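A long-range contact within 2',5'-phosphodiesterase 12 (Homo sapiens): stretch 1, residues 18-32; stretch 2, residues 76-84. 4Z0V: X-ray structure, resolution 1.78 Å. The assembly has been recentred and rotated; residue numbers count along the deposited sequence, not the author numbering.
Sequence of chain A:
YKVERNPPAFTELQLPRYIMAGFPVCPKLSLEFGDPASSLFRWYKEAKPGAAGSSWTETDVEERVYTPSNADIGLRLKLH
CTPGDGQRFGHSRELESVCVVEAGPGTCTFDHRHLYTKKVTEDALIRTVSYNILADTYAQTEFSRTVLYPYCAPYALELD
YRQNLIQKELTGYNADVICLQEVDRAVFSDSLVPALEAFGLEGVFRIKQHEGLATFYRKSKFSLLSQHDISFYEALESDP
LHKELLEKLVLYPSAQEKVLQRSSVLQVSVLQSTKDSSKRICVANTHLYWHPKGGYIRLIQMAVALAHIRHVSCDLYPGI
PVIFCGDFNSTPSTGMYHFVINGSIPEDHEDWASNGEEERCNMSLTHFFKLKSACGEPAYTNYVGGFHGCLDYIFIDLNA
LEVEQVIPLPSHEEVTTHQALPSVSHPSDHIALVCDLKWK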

# COMPACT_ATOMS: atom_id res chain seq x y z
N TYR A 18 -3.55 13.99 15.79
CA TYR A 18 -2.36 13.54 16.47
C TYR A 18 -1.17 14.12 15.70
O TYR A 18 -1.03 13.86 14.51
CB TYR A 18 -2.35 12.00 16.49
CG TYR A 18 -1.53 11.34 17.58
CD1 TYR A 18 -1.99 10.18 18.22
CD2 TYR A 18 -0.27 11.81 17.92
CE1 TYR A 18 -1.24 9.57 19.22
CE2 TYR A 18 0.48 11.20 18.93
CZ TYR A 18 -0.00 10.08 19.57
OH TYR A 18 0.76 9.48 20.54
N ILE A 19 -0.38 14.98 16.35
CA ILE A 19 0.77 15.60 15.73
C ILE A 19 2.00 15.24 16.57
O ILE A 19 1.99 15.50 17.78
CB ILE A 19 0.56 17.13 15.58
CG1 ILE A 19 -0.53 17.43 14.52
CG2 ILE A 19 1.89 17.82 15.23
CD1 ILE A 19 -1.00 18.85 14.47
N MET A 20 3.05 14.66 15.94
CA MET A 20 4.27 14.28 16.65
C MET A 20 5.49 14.95 16.09
O MET A 20 5.61 15.09 14.86
CB MET A 20 4.50 12.76 16.60
CG MET A 20 3.45 12.00 17.30
SD MET A 20 3.75 10.21 17.30
CE MET A 20 3.75 9.91 15.73
N ALA A 21 6.45 15.27 16.97
CA ALA A 21 7.73 15.83 16.55
C ALA A 21 8.45 14.85 15.62
O ALA A 21 8.48 13.67 15.94
CB ALA A 21 8.60 16.11 17.77
N GLY A 22 8.95 15.33 14.49
CA GLY A 22 9.65 14.49 13.52
C GLY A 22 8.76 13.71 12.57
O GLY A 22 9.27 12.96 11.72
N PHE A 23 7.44 13.92 12.66
CA PHE A 23 6.43 13.25 11.81
C PHE A 23 5.73 14.30 10.99
O PHE A 23 5.28 15.31 11.55
CB PHE A 23 5.43 12.42 12.63
CG PHE A 23 6.05 11.16 13.16
CD1 PHE A 23 6.97 11.20 14.21
CD2 PHE A 23 5.79 9.93 12.56
CE1 PHE A 23 7.59 10.03 14.67
CE2 PHE A 23 6.41 8.76 13.02
CZ PHE A 23 7.32 8.83 14.05
N PRO A 24 5.66 14.10 9.66
CA PRO A 24 5.06 15.14 8.80
C PRO A 24 3.58 15.33 9.05
O PRO A 24 2.84 14.36 9.17
CB PRO A 24 5.33 14.62 7.37
CG PRO A 24 5.50 13.12 7.52
CD PRO A 24 6.20 12.97 8.86
N VAL A 25 3.15 16.60 9.14
CA VAL A 25 1.76 17.03 9.32
C VAL A 25 1.23 17.28 7.92
O VAL A 25 1.70 18.22 7.25
CB VAL A 25 1.64 18.29 10.23
CG1 VAL A 25 0.17 18.71 10.37
CG2 VAL A 25 2.26 18.04 11.60
N CYS A 26 0.33 16.40 7.45
CA CYS A 26 -0.17 16.41 6.08
C CYS A 26 -1.63 16.82 6.05
O CYS A 26 -2.52 16.00 6.29
CB CYS A 26 0.04 15.04 5.43
SG CYS A 26 1.75 14.45 5.54
N PRO A 27 -1.91 18.11 5.80
CA PRO A 27 -3.31 18.55 5.81
C PRO A 27 -4.11 17.96 4.67
O PRO A 27 -3.59 17.79 3.57
CB PRO A 27 -3.21 20.07 5.64
CG PRO A 27 -1.89 20.33 5.03
CD PRO A 27 -0.99 19.22 5.51
N LYS A 28 -5.40 17.71 4.93
CA LYS A 28 -6.33 17.32 3.88
C LYS A 28 -6.76 18.63 3.25
O LYS A 28 -7.13 19.55 3.98
CB LYS A 28 -7.52 16.52 4.47
CG LYS A 28 -8.54 16.07 3.42
CD LYS A 28 -9.56 15.19 4.13
CE LYS A 28 -10.68 14.76 3.25
NZ LYS A 28 -11.55 13.77 3.94
N LEU A 29 -6.57 18.75 1.94
CA LEU A 29 -6.98 19.94 1.17
C LEU A 29 -7.64 19.47 -0.07
O LEU A 29 -6.97 18.89 -0.92
CB LEU A 29 -5.84 20.90 0.77
CG LEU A 29 -4.53 20.97 1.50
CD1 LEU A 29 -3.51 21.60 0.60
CD2 LEU A 29 -4.63 21.86 2.70
N SER A 30 -8.92 19.65 -0.18
CA SER A 30 -9.57 19.26 -1.43
C SER A 30 -9.84 20.57 -2.11
O SER A 30 -10.46 21.46 -1.53
CB SER A 30 -10.81 18.41 -1.17
OG SER A 30 -10.50 17.29 -0.35
N LEU A 31 -9.19 20.78 -3.25
CA LEU A 31 -9.25 22.06 -3.92
C LEU A 31 -10.14 22.04 -5.18
O LEU A 31 -9.97 21.18 -6.04
CB LEU A 31 -7.79 22.45 -4.28
CG LEU A 31 -7.43 23.92 -4.52
CD1 LEU A 31 -8.12 24.84 -3.56
CD2 LEU A 31 -5.93 24.11 -4.41
N GLU A 32 -11.10 22.99 -5.25
CA GLU A 32 -11.98 23.19 -6.41
C GLU A 32 -11.54 24.48 -7.14
O GLU A 32 -11.15 25.45 -6.48
CB GLU A 32 -13.48 23.23 -6.04
CG GLU A 32 -13.97 24.47 -5.30
CD GLU A 32 -15.47 24.66 -5.17
OE1 GLU A 32 -16.21 23.65 -5.18
OE2 GLU A 32 -15.91 25.82 -5.03
N ARG A 76 0.73 24.39 19.84
CA ARG A 76 -0.24 24.13 18.80
C ARG A 76 0.33 24.73 17.51
O ARG A 76 1.24 25.57 17.56
CB ARG A 76 -1.60 24.77 19.13
CG ARG A 76 -2.24 24.06 20.35
CD ARG A 76 -3.74 24.19 20.46
NE ARG A 76 -4.14 25.55 20.82
CZ ARG A 76 -4.81 26.38 20.02
NH1 ARG A 76 -5.14 27.59 20.45
NH2 ARG A 76 -5.16 26.01 18.80
N LEU A 77 -0.19 24.30 16.37
CA LEU A 77 0.26 24.81 15.07
C LEU A 77 -0.91 25.42 14.35
O LEU A 77 -2.06 25.11 14.66
CB LEU A 77 0.83 23.62 14.23
CG LEU A 77 1.95 22.80 14.86
CD1 LEU A 77 2.29 21.58 13.93
CD2 LEU A 77 3.21 23.66 15.09
N LYS A 78 -0.64 26.28 13.38
CA LYS A 78 -1.71 26.86 12.61
C LYS A 78 -1.27 26.90 11.15
O LYS A 78 -0.12 27.27 10.88
CB LYS A 78 -2.02 28.29 13.12
CG LYS A 78 -3.14 29.00 12.33
CD LYS A 78 -3.60 30.29 12.97
CE LYS A 78 -2.79 31.48 12.53
NZ LYS A 78 -3.49 32.74 12.86
N LEU A 79 -2.16 26.54 10.23
CA LEU A 79 -1.86 26.63 8.80
C LEU A 79 -2.71 27.71 8.19
O LEU A 79 -3.93 27.72 8.39
CB LEU A 79 -2.11 25.28 8.07
CG LEU A 79 -2.07 25.32 6.50
CD1 LEU A 79 -0.66 25.65 5.97
CD2 LEU A 79 -2.58 23.99 5.90
N HIS A 80 -2.07 28.62 7.44
CA HIS A 80 -2.73 29.59 6.59
C HIS A 80 -2.65 29.06 5.19
O HIS A 80 -1.54 28.75 4.73
CB HIS A 80 -2.05 30.98 6.63
CG HIS A 80 -2.56 31.91 5.55
ND1 HIS A 80 -2.15 31.79 4.22
CD2 HIS A 80 -3.48 32.90 5.63
CE1 HIS A 80 -2.82 32.72 3.55
NE2 HIS A 80 -3.61 33.43 4.36
N CYS A 81 -3.75 29.08 4.45
CA CYS A 81 -3.66 28.69 3.05
C CYS A 81 -4.58 29.53 2.20
O CYS A 81 -5.73 29.78 2.58
CB CYS A 81 -3.88 27.20 2.84
SG CYS A 81 -5.21 26.52 3.82
N THR A 82 -4.05 30.00 1.09
CA THR A 82 -4.77 30.82 0.09
C THR A 82 -4.89 29.99 -1.18
O THR A 82 -3.86 29.68 -1.78
CB THR A 82 -4.06 32.16 -0.16
OG1 THR A 82 -4.03 32.90 1.05
CG2 THR A 82 -4.81 33.01 -1.19
N PRO A 83 -6.13 29.61 -1.57
CA PRO A 83 -6.29 28.79 -2.79
C PRO A 83 -6.04 29.64 -4.03
O PRO A 83 -6.46 30.80 -4.06
CB PRO A 83 -7.75 28.33 -2.71
CG PRO A 83 -8.45 29.39 -1.93
CD PRO A 83 -7.43 29.94 -0.96
N GLY A 84 -5.35 29.08 -5.01
CA GLY A 84 -5.04 29.77 -6.25
C GLY A 84 -5.15 28.84 -7.45
O GLY A 84 -5.08 27.61 -7.29

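The contact between the two stretches is made by apolar side chains. No hydrogen bond crosses it. The backbones are too far apart to pair directly: the CA atoms of Pro 27 and Leu 79 are 8.7 Å apart, and those of Leu 29 and Cys 81 are 9.5 Å apart. Side chains fill the gap, and 266 Å² of surface is buried, both sides summed.

Leu 77 serves two partners with one methyl group. CD1 of Leu 77 lies 4.0 Å from CG2 of Ile 19 and 4.2 Å from CG2 of Val 25. Ile 19 and Val 25 come before and after the turn in stretch 1, so the loop brings both to the same leucine.

Leu 79 does much the same further along. CD2 of Leu 79 is 3.8 Å from CG of Pro 27, a close van der Waals approach. CD2 of Leu 79 is also 4.4 Å from CD2 of Leu 29, a looser contact. The chi1 of Leu 29, at -23°, lies between the usual wells.

Leu 31 and Pro 83 form the tightest pair. CD1 of Leu 31 is 3.6 Å from CB of Pro 83. The CA atoms of Leu 31 and Pro 83 are 7.4 Å apart, closer than in the pairs before them.

Within the two strands, side chains alternate. In the strand of stretch 1, Leu 29 and Leu 31 point toward stretch 2, while Lys 28 and Ser 30 are out of reach of it. In stretch 2, Leu 77, Leu 79 and Cys 81 point toward stretch 1, and Lys 78 and His 80 take no part. The polar ends of Lys 28, Ser 30 and Lys 78 are hydrogen-bonded elsewhere in the structure.

One backbone hydrogen bond lies within stretch 1. Phe 23 N donates to Met 20 O at 3.1 Å, closing a type II beta turn. Gly 22 has a positive phi of 82°, which favours glycine.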